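Local coordinates for TraM protein (Plasmid R64, PDB 3WZ3) that probably forms part of the inner-membrane complex of a type IVB secretion system, as a DotI/IcmL-family protein represented by its periplasmic fragment, at residues M66-T71 against V96-V101; G75-Q80 against W90-P95; E115-R120 against E131-I136. All blocks are in the same frame, centred on the assembly; numbering follows the deposited sequence.

Contact 1: residues M66-T71 against V96-V101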
loop_
_atom_site.group_PDB
_atom_site.type_symbol
_atom_site.label_atom_id
_atom_site.label_comp_id
_atom_site.label_asym_id
_atom_site.label_seq_id
_atom_site.Cartn_x
_atom_site.Cartn_y
_atom_site.Cartn_z
HETATM N N MSE A 66 4.307 8.542 -17.582
HETATM C CA MSE A 66 4.100 9.360 -16.409
HETATM C C MSE A 66 4.559 8.623 -15.165
HETATM O O MSE A 66 4.489 7.392 -15.093
HETATM C CB MSE A 66 2.622 9.725 -16.267
HETATM C CG MSE A 66 2.111 10.680 -17.358
HETATM SE SE MSE A 66 0.271 11.219 -16.978
HETATM C CE MSE A 66 0.102 12.686 -18.247
ATOM N N ASN A 67 5.047 9.383 -14.199
ATOM C CA ASN A 67 5.351 8.826 -12.897
ATOM C C ASN A 67 4.104 8.919 -12.039
ATOM O O ASN A 67 3.244 9.759 -12.290
ATOM C CB ASN A 67 6.468 9.621 -12.227
ATOM C CG ASN A 67 7.809 9.458 -12.929
ATOM O OD1 ASN A 67 8.037 8.487 -13.627
ATOM N ND2 ASN A 67 8.709 10.408 -12.713
ATOM N N LEU A 68 4.003 8.059 -11.031
ATOM C CA LEU A 68 2.965 8.197 -10.014
ATOM C C LEU A 68 3.613 8.720 -8.750
ATOM O O LEU A 68 4.636 8.189 -8.315
ATOM C CB LEU A 68 2.323 6.849 -9.710
ATOM C CG LEU A 68 1.168 6.903 -8.701
ATOM C CD1 LEU A 68 -0.030 7.667 -9.262
ATOM C CD2 LEU A 68 0.732 5.487 -8.322
ATOM N N THR A 69 3.030 9.767 -8.173
ATOM C CA THR A 69 3.505 10.326 -6.919
ATOM C C THR A 69 2.380 10.234 -5.902
ATOM O O THR A 69 1.212 10.291 -6.261
ATOM C CB THR A 69 3.948 11.786 -7.103
ATOM O OG1 THR A 69 2.808 12.590 -7.413
ATOM C CG2 THR A 69 4.952 11.880 -8.259
ATOM N N ALA A 70 2.732 10.069 -4.636
ATOM C CA ALA A 70 1.706 9.986 -3.601
ATOM C C ALA A 70 2.225 10.428 -2.259
ATOM O O ALA A 70 3.402 10.218 -1.934
ATOM C CB ALA A 70 1.179 8.548 -3.483
ATOM N N THR A 71 1.310 10.985 -1.472
ATOM C CA THR A 71 1.611 11.380 -0.105
ATOM C C THR A 71 0.597 10.721 0.817
ATOM O O THR A 71 -0.604 10.809 0.582
ATOM C CB THR A 71 1.541 12.901 0.068
ATOM O OG1 THR A 71 2.533 13.529 -0.761
ATOM C CG2 THR A 71 1.817 13.271 1.526
ATOM N N VAL A 96 -4.618 9.026 1.570
ATOM C CA VAL A 96 -3.580 8.993 0.555
ATOM C C VAL A 96 -4.018 9.894 -0.592
ATOM O O VAL A 96 -5.141 9.772 -1.082
ATOM C CB VAL A 96 -3.373 7.567 0.014
ATOM C CG1 VAL A 96 -2.324 7.570 -1.101
ATOM C CG2 VAL A 96 -2.979 6.635 1.145
ATOM N N ARG A 97 -3.148 10.807 -1.001
ATOM C CA ARG A 97 -3.417 11.576 -2.209
ATOM C C ARG A 97 -2.357 11.185 -3.225
ATOM O O ARG A 97 -1.198 11.023 -2.877
ATOM C CB ARG A 97 -3.416 13.086 -1.928
ATOM C CG ARG A 97 -2.171 13.626 -1.290
ATOM C CD ARG A 97 -2.378 15.097 -0.872
ATOM N NE ARG A 97 -1.201 15.675 -0.225
ATOM C CZ ARG A 97 -0.182 16.229 -0.877
ATOM N NH1 ARG A 97 -0.188 16.284 -2.203
ATOM N NH2 ARG A 97 0.846 16.730 -0.205
HETATM N N MSE A 98 -2.766 10.990 -4.467
HETATM C CA MSE A 98 -1.810 10.577 -5.496
HETATM C C MSE A 98 -2.068 11.260 -6.821
HETATM O O MSE A 98 -3.172 11.723 -7.097
HETATM C CB MSE A 98 -1.796 9.051 -5.652
HETATM C CG MSE A 98 -3.051 8.450 -6.233
HETATM SE SE MSE A 98 -2.984 6.478 -6.356
HETATM C CE MSE A 98 -3.151 6.068 -4.474
ATOM N N ARG A 99 -1.035 11.321 -7.644
ATOM C CA ARG A 99 -1.141 12.064 -8.892
ATOM C C ARG A 99 -0.211 11.497 -9.945
ATOM O O ARG A 99 0.949 11.223 -9.658
ATOM C CB ARG A 99 -0.805 13.542 -8.656
ATOM C CG ARG A 99 -1.142 14.408 -9.864
ATOM C CD ARG A 99 -0.872 15.866 -9.587
ATOM N NE ARG A 99 -1.578 16.702 -10.552
ATOM C CZ ARG A 99 -1.734 18.014 -10.432
ATOM N NH1 ARG A 99 -1.240 18.648 -9.377
ATOM N NH2 ARG A 99 -2.390 18.686 -11.368
ATOM N N LEU A 100 -0.724 11.330 -11.159
ATOM C CA LEU A 100 0.110 10.960 -12.300
ATOM C C LEU A 100 0.739 12.219 -12.880
ATOM O O LEU A 100 0.029 13.175 -13.192
ATOM C CB LEU A 100 -0.729 10.204 -13.337
ATOM C CG LEU A 100 -1.119 8.791 -12.903
ATOM C CD1 LEU A 100 -2.342 8.266 -13.677
ATOM C CD2 LEU A 100 0.084 7.864 -13.048
ATOM N N VAL A 101 2.063 12.219 -12.988
ATOM C CA VAL A 101 2.813 13.402 -13.393
ATOM C C VAL A 101 3.765 13.080 -14.537
ATOM O O VAL A 101 4.611 12.203 -14.420
ATOM C CB VAL A 101 3.609 13.981 -12.214
ATOM C CG1 VAL A 101 4.464 15.164 -12.668
ATOM C CG2 VAL A 101 2.660 14.396 -11.097
#
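At the start of M66-T71, the selenomethionine M66 reaches toward V96-V101 with its chain extended, and its SE meets CB of L100 at 3.9 Å, the two side chains crossing at about a right angle. N67 opens the hydrogen-bonded pairing with V101: its N-H approaches V101 O from above the carbonyl plane, 33° out of it, whereas the return bond from V101 N runs nearly along the C=O axis of N67. OD1 of the N67 side chain accepts a hydrogen bond from F26 N. L68, with CG anti to the backbone N (chi1 -177°), brings CD1 to 3.8 Å from CD2 of L100. T69 exchanges two in-plane backbone bonds with R99, the N of T69 lying 2.9 Å from O of R99. A70 and M98 have the closest CA atoms of the register, 4.0 Å apart, and their CB atoms rest at 3.7 Å. T71 closes the pairing with R97, whose extended chain runs alongside it; T71 OG1 stands 3.6 Å above one guanidinium face, offset toward the rim, while R97 NH1 is held by a salt bridge to E109. L68, A70 and M98 also touch F22 of helix 7-22. The alternating bonds and the 159° between axes show antiparallel pairing; because strands 67-82 and 88-101 are consecutive and joined by a short turn, this is the far end of a long beta hairpin, one face packed on helices, consistent with the NTF2-like clan.

Contact 2: residues G75-Q80 against W90-P95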
loop_
_atom_site.group_PDB
_atom_site.type_symbol
_atom_site.label_atom_id
_atom_site.label_comp_id
_atom_site.label_asym_id
_atom_site.label_seq_id
_atom_site.Cartn_x
_atom_site.Cartn_y
_atom_site.Cartn_z
ATOM N N GLY A 75 -2.328 8.359 9.784
ATOM C CA GLY A 75 -3.284 7.278 9.858
ATOM C C GLY A 75 -3.764 7.035 11.269
ATOM O O GLY A 75 -3.301 7.659 12.226
ATOM N N VAL A 76 -4.738 6.141 11.372
ATOM C CA VAL A 76 -5.310 5.761 12.661
ATOM C C VAL A 76 -5.594 4.263 12.726
ATOM O O VAL A 76 -5.899 3.619 11.703
ATOM C CB VAL A 76 -6.614 6.515 12.997
ATOM C CG1 VAL A 76 -6.345 8.025 13.111
ATOM C CG2 VAL A 76 -7.664 6.211 11.981
ATOM N N LEU A 77 -5.497 3.704 13.926
ATOM C CA LEU A 77 -5.953 2.349 14.182
ATOM C C LEU A 77 -7.473 2.297 14.264
ATOM O O LEU A 77 -8.095 3.049 15.040
ATOM C CB LEU A 77 -5.365 1.817 15.497
ATOM C CG LEU A 77 -5.772 0.374 15.788
ATOM C CD1 LEU A 77 -4.941 -0.593 14.962
ATOM C CD2 LEU A 77 -5.611 0.053 17.291
ATOM N N VAL A 78 -8.081 1.446 13.450
ATOM C CA VAL A 78 -9.518 1.192 13.533
ATOM C C VAL A 78 -9.785 0.163 14.635
ATOM O O VAL A 78 -10.556 0.426 15.562
ATOM C CB VAL A 78 -10.061 0.669 12.217
ATOM C CG1 VAL A 78 -11.571 0.505 12.324
ATOM C CG2 VAL A 78 -9.720 1.640 11.097
ATOM N N ARG A 79 -9.119 -0.985 14.558
ATOM C CA ARG A 79 -9.294 -2.065 15.520
ATOM C C ARG A 79 -8.111 -3.009 15.435
ATOM O O ARG A 79 -7.315 -2.960 14.481
ATOM C CB ARG A 79 -10.579 -2.839 15.235
ATOM C CG ARG A 79 -10.478 -3.725 13.995
ATOM C CD ARG A 79 -11.746 -4.533 13.738
ATOM N NE ARG A 79 -12.895 -3.646 13.615
ATOM C CZ ARG A 79 -13.258 -3.048 12.486
ATOM N NH1 ARG A 79 -12.587 -3.280 11.359
ATOM N NH2 ARG A 79 -14.301 -2.235 12.472
ATOM N N GLN A 80 -7.977 -3.854 16.444
ATOM C CA GLN A 80 -6.960 -4.885 16.452
ATOM C C GLN A 80 -7.520 -6.071 17.192
ATOM O O GLN A 80 -8.545 -5.958 17.875
ATOM C CB GLN A 80 -5.677 -4.400 17.113
ATOM C CG GLN A 80 -5.831 -3.976 18.590
ATOM C CD GLN A 80 -4.502 -3.529 19.159
ATOM O OE1 GLN A 80 -3.495 -4.214 18.996
ATOM N NE2 GLN A 80 -4.472 -2.349 19.776
ATOM N N TRP A 90 -3.810 -5.924 13.021
ATOM C CA TRP A 90 -4.209 -4.543 13.237
ATOM C C TRP A 90 -4.831 -4.045 11.936
ATOM O O TRP A 90 -4.316 -4.337 10.847
ATOM C CB TRP A 90 -3.018 -3.633 13.508
ATOM C CG TRP A 90 -2.086 -4.003 14.610
ATOM C CD1 TRP A 90 -2.075 -3.486 15.890
ATOM C CD2 TRP A 90 -0.963 -4.894 14.535
ATOM N NE1 TRP A 90 -1.017 -4.021 16.605
ATOM C CE2 TRP A 90 -0.333 -4.887 15.790
ATOM C CE3 TRP A 90 -0.436 -5.709 13.526
ATOM C CZ2 TRP A 90 0.797 -5.639 16.058
ATOM C CZ3 TRP A 90 0.689 -6.464 13.805
ATOM C CH2 TRP A 90 1.290 -6.421 15.061
ATOM N N THR A 91 -5.923 -3.295 12.031
ATOM C CA THR A 91 -6.517 -2.636 10.864
ATOM C C THR A 91 -6.376 -1.128 11.017
ATOM O O THR A 91 -6.829 -0.548 12.011
ATOM C CB THR A 91 -7.991 -3.022 10.726
ATOM O OG1 THR A 91 -8.106 -4.438 10.519
ATOM C CG2 THR A 91 -8.656 -2.264 9.561
ATOM N N PHE A 92 -5.762 -0.492 10.020
ATOM C CA PHE A 92 -5.514 0.941 10.002
ATOM C C PHE A 92 -6.203 1.582 8.817
ATOM O O PHE A 92 -6.431 0.943 7.794
ATOM C CB PHE A 92 -4.008 1.242 9.856
ATOM C CG PHE A 92 -3.168 0.787 11.025
ATOM C CD1 PHE A 92 -3.054 1.564 12.167
ATOM C CD2 PHE A 92 -2.495 -0.412 10.974
ATOM C CE1 PHE A 92 -2.273 1.133 13.244
ATOM C CE2 PHE A 92 -1.725 -0.839 12.030
ATOM C CZ PHE A 92 -1.620 -0.070 13.169
ATOM N N GLN A 93 -6.471 2.873 8.918
ATOM C CA GLN A 93 -6.870 3.663 7.758
ATOM C C GLN A 93 -5.968 4.872 7.620
ATOM O O GLN A 93 -5.623 5.509 8.615
ATOM C CB GLN A 93 -8.342 4.087 7.859
ATOM C CG GLN A 93 -9.321 2.954 7.497
ATOM C CD GLN A 93 -10.763 3.366 7.602
ATOM O OE1 GLN A 93 -11.058 4.509 7.942
ATOM N NE2 GLN A 93 -11.673 2.432 7.350
ATOM N N TYR A 94 -5.562 5.170 6.386
ATOM C CA TYR A 94 -4.684 6.301 6.093
ATOM C C TYR A 94 -5.230 7.109 4.927
ATOM O O TYR A 94 -5.577 6.535 3.908
ATOM C CB TYR A 94 -3.299 5.809 5.634
ATOM C CG TYR A 94 -2.570 4.825 6.515
ATOM C CD1 TYR A 94 -2.864 3.476 6.444
ATOM C CD2 TYR A 94 -1.512 5.233 7.340
ATOM C CE1 TYR A 94 -2.167 2.543 7.200
ATOM C CE2 TYR A 94 -0.799 4.305 8.089
ATOM C CZ TYR A 94 -1.144 2.974 8.014
ATOM O OH TYR A 94 -0.446 2.038 8.755
ATOM N N PRO A 95 -5.240 8.438 5.038
ATOM C CA PRO A 95 -5.494 9.266 3.846
ATOM C C PRO A 95 -4.323 9.116 2.870
ATOM O O PRO A 95 -3.178 9.069 3.325
ATOM C CB PRO A 95 -5.521 10.703 4.403
ATOM C CG PRO A 95 -5.473 10.590 5.900
ATOM C CD PRO A 95 -4.929 9.241 6.232
HETATM O O HOH W 1 -10.675 -5.294 10.566
HETATM O O HOH W 2 -0.916 -4.024 19.573
#
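No polar atom of the contact is better held than OE1 of Q80, gripped by two donors: a water at 2.6 Å from Q80 OE1 and the indole NE1 of W88. The same water accepts from W90 NE1, so it bridges Q80 and W90, whose side chains cross obliquely and whose own OE1 and NE1 meet at a poor angle. The carbonyl oxygen of T91 has one good bond and one weak one: V78 N lies in its carbonyl plane at 2.8 Å from T91 O, and R79 N is 3.5 Å from the same oxygen. Two consecutive residues thus face T91, a classic beta bulge, consistent with V78 leaving extended geometry (psi -54°). T91 N answers with a nearly straight bond to R79 O (174° at the hydrogen), and beyond the bulge V76 and Q93 exchange bonds running nearly along their C=O axes. On one side of the sheet L77, CG anti to its backbone N, sets CD1 3.6 Å above the F92 ring, offset toward the rim, a CH-pi contact; the same methyl lies at the edge of the W90 ring. On the other side the bend of the R79 chain at chi3 (57°) brings one guanidinium face against V78 CG1, offset toward the rim, and an in-plane water links NH1 of R79 to OG1 of T91. Helix 7-22 borders the aromatic side: W90 touches A10, F92 touches M11, and Y94 OH bonds M11 O. The aromatic face is therefore apolar at L77 and F92 but water-bridged at its Q80/W90 end, the R79/T91 face is joined by water and the T91-T117 hydroxyl contact, and the bulge shifts the strand register by one residue between L77 and R79.

Contact 3: residues E115-R120 against E131-I136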
loop_
_atom_site.group_PDB
_atom_site.type_symbol
_atom_site.label_atom_id
_atom_site.label_comp_id
_atom_site.label_asym_id
_atom_site.label_seq_id
_atom_site.Cartn_x
_atom_site.Cartn_y
_atom_site.Cartn_z
ATOM N N GLU A 115 -7.616 1.458 3.599
ATOM C CA GLU A 115 -7.682 0.569 4.761
ATOM C C GLU A 115 -6.710 -0.578 4.538
ATOM O O GLU A 115 -6.714 -1.200 3.472
ATOM C CB GLU A 115 -9.096 0.047 4.977
ATOM C CG GLU A 115 -9.202 -0.850 6.199
ATOM C CD GLU A 115 -10.583 -1.373 6.372
ATOM O OE1 GLU A 115 -10.747 -2.607 6.529
ATOM O OE2 GLU A 115 -11.527 -0.554 6.318
ATOM N N ILE A 116 -5.884 -0.838 5.539
ATOM C CA ILE A 116 -4.825 -1.825 5.500
ATOM C C ILE A 116 -4.971 -2.718 6.729
ATOM O O ILE A 116 -5.014 -2.205 7.849
ATOM C CB ILE A 116 -3.455 -1.089 5.601
ATOM C CG1 ILE A 116 -3.307 -0.096 4.445
ATOM C CG2 ILE A 116 -2.298 -2.077 5.643
ATOM C CD1 ILE A 116 -3.289 -0.771 3.157
ATOM N N THR A 117 -5.077 -4.030 6.548
ATOM C CA THR A 117 -4.985 -4.948 7.674
ATOM C C THR A 117 -3.638 -5.657 7.620
ATOM O O THR A 117 -3.288 -6.283 6.602
ATOM C CB THR A 117 -6.115 -5.967 7.734
ATOM O OG1 THR A 117 -7.361 -5.290 7.962
ATOM C CG2 THR A 117 -5.898 -6.907 8.913
ATOM N N ILE A 118 -2.884 -5.518 8.700
ATOM C CA ILE A 118 -1.553 -6.089 8.844
ATOM C C ILE A 118 -1.657 -7.250 9.809
ATOM O O ILE A 118 -2.274 -7.120 10.878
ATOM C CB ILE A 118 -0.585 -5.045 9.402
ATOM C CG1 ILE A 118 -0.412 -3.918 8.390
ATOM C CG2 ILE A 118 0.777 -5.688 9.723
ATOM C CD1 ILE A 118 0.267 -2.683 8.945
ATOM N N GLN A 119 -1.100 -8.397 9.445
ATOM C CA GLN A 119 -1.062 -9.536 10.360
ATOM C C GLN A 119 0.373 -9.899 10.717
ATOM O O GLN A 119 1.297 -9.644 9.957
ATOM C CB GLN A 119 -1.769 -10.759 9.761
ATOM C CG GLN A 119 -1.070 -11.339 8.526
ATOM C CD GLN A 119 -1.891 -12.434 7.854
ATOM O OE1 GLN A 119 -3.000 -12.757 8.286
ATOM N NE2 GLN A 119 -1.352 -13.012 6.795
ATOM N N ARG A 120 0.540 -10.511 11.884
ATOM C CA ARG A 120 1.829 -11.031 12.299
ATOM C C ARG A 120 2.236 -12.222 11.430
ATOM O O ARG A 120 1.387 -12.980 10.953
ATOM C CB ARG A 120 1.759 -11.486 13.760
ATOM C CG ARG A 120 1.809 -10.355 14.790
ATOM C CD ARG A 120 3.113 -9.519 14.729
ATOM N NE ARG A 120 4.272 -10.399 14.496
ATOM C CZ ARG A 120 4.839 -11.156 15.425
ATOM N NH1 ARG A 120 4.428 -11.112 16.694
ATOM N NH2 ARG A 120 5.842 -11.951 15.075
ATOM N N GLU A 131 2.943 -8.608 7.601
ATOM C CA GLU A 131 2.589 -8.448 6.191
ATOM C C GLU A 131 1.165 -7.933 6.086
ATOM O O GLU A 131 0.324 -8.179 6.964
ATOM C CB GLU A 131 2.742 -9.775 5.432
ATOM C CG GLU A 131 1.694 -10.783 5.771
ATOM C CD GLU A 131 1.979 -12.174 5.233
ATOM O OE1 GLU A 131 2.993 -12.356 4.512
ATOM O OE2 GLU A 131 1.184 -13.098 5.527
ATOM N N ILE A 132 0.884 -7.209 5.013
ATOM C CA ILE A 132 -0.456 -6.716 4.753
ATOM C C ILE A 132 -1.303 -7.816 4.131
ATOM O O ILE A 132 -1.003 -8.300 3.030
ATOM C CB ILE A 132 -0.378 -5.522 3.786
ATOM C CG1 ILE A 132 0.365 -4.361 4.460
ATOM C CG2 ILE A 132 -1.782 -5.129 3.334
ATOM C CD1 ILE A 132 0.736 -3.215 3.501
ATOM N N ARG A 133 -2.375 -8.206 4.814
ATOM C CA ARG A 133 -3.245 -9.258 4.288
ATOM C C ARG A 133 -4.471 -8.750 3.566
ATOM O O ARG A 133 -5.140 -9.523 2.874
ATOM C CB ARG A 133 -3.678 -10.232 5.380
ATOM C CG ARG A 133 -4.446 -9.564 6.485
ATOM C CD ARG A 133 -5.087 -10.589 7.432
ATOM N NE ARG A 133 -6.275 -11.198 6.864
ATOM C CZ ARG A 133 -6.397 -12.496 6.606
ATOM N NH1 ARG A 133 -5.392 -13.327 6.873
ATOM N NH2 ARG A 133 -7.520 -12.964 6.074
ATOM N N GLN A 134 -4.758 -7.455 3.697
ATOM C CA GLN A 134 -5.885 -6.843 2.992
ATOM C C GLN A 134 -5.626 -5.372 2.780
ATOM O O GLN A 134 -5.157 -4.696 3.689
ATOM C CB GLN A 134 -7.198 -7.027 3.760
ATOM C CG GLN A 134 -8.421 -6.620 2.921
ATOM C CD GLN A 134 -9.730 -6.998 3.560
ATOM O OE1 GLN A 134 -10.570 -7.657 2.944
ATOM N NE2 GLN A 134 -9.926 -6.570 4.785
HETATM N N MSE A 135 -5.915 -4.896 1.568
HETATM C CA MSE A 135 -5.779 -3.483 1.197
HETATM C C MSE A 135 -7.034 -3.078 0.450
HETATM O O MSE A 135 -7.422 -3.739 -0.527
HETATM C CB MSE A 135 -4.571 -3.249 0.293
HETATM C CG MSE A 135 -4.476 -1.824 -0.195
HETATM SE SE MSE A 135 -2.785 -1.439 -1.141
HETATM C CE MSE A 135 -1.634 -0.978 0.347
ATOM N N ILE A 136 -7.690 -2.028 0.931
ATOM C CA ILE A 136 -8.940 -1.559 0.336
ATOM C C ILE A 136 -8.847 -0.063 0.147
ATOM O O ILE A 136 -8.606 0.673 1.102
ATOM C CB ILE A 136 -10.141 -1.809 1.247
ATOM C CG1 ILE A 136 -10.318 -3.305 1.520
ATOM C CG2 ILE A 136 -11.412 -1.218 0.621
ATOM C CD1 ILE A 136 -11.246 -3.608 2.678
HETATM O O HOH W 3 -8.784 -4.406 5.980
#
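Two apolar bumps of E115-R120 are received by the side chains of E131-I136. I116 splits its branches: CG2, anti to the backbone N, presses on CG1 of I132 at 3.7 Å, while CD1 runs alongside M135 and meets its CE at 3.3 Å, tighter than normal carbon contact. The M135 chain bends at chi3 (-86°), carrying this methyl to the isoleucine tip. I118 crosses I132 obliquely from the next position on the same face, and CG1 of I132 nestles against both I116 CG2 and I118 CG1. Helix 7-22 packs over these side chains, F13 on I118, A17 on I132 and L18 on M135, joining this antiparallel hairpin to a helix as in other NTF2-like folds. A classic beta bulge interrupts the pairing: T117 O takes R133 N at 2.8 Å and, weakly, Q134 N. R133, its backbone turned at the bulge (psi -12°), points its CB toward the other strand, and its CG lies against T117 CG2. Q119, chain extended, lies alongside E131 and crosses R133 at about a right angle. Its OE1 receives R133 NH1 at 2.8 Å, the donor 31° above the amide carbonyl plane; its NE2 bonds the anti lone pair of E131 OE2, also at 2.8 Å. These bonds fix the amide's rotation, while K126 holds the other oxygen of E131. Nearer the start of the strand, a water fits among E115 OE1, T117 OG1 and Q134 NE2, and the second oxygen of E115 pairs with R138.

Overall arrangement
All three contacts belong to one antiparallel sheet ordered 67-82, 88-101, 110-120, 130-139. Contacts 1 and 2 pair different lengths of the same two strands, their centres 22 Å apart, with contact 2 nested along the chain inside the loop that contact 1 closes. Contact 3 follows in series, and contacts 2 and 3 meet where the neighbouring strands 88-101 and 110-120 pair: centres are 10 Å apart, W90 O lies 2.8 Å from I118 N, and W90 CH2 packs on R120 CD. Contact 1 instead lies across the chain's centre from contact 3, with nearest atoms about 7 Å apart. Helix 7-22 touches side chains of all three contacts.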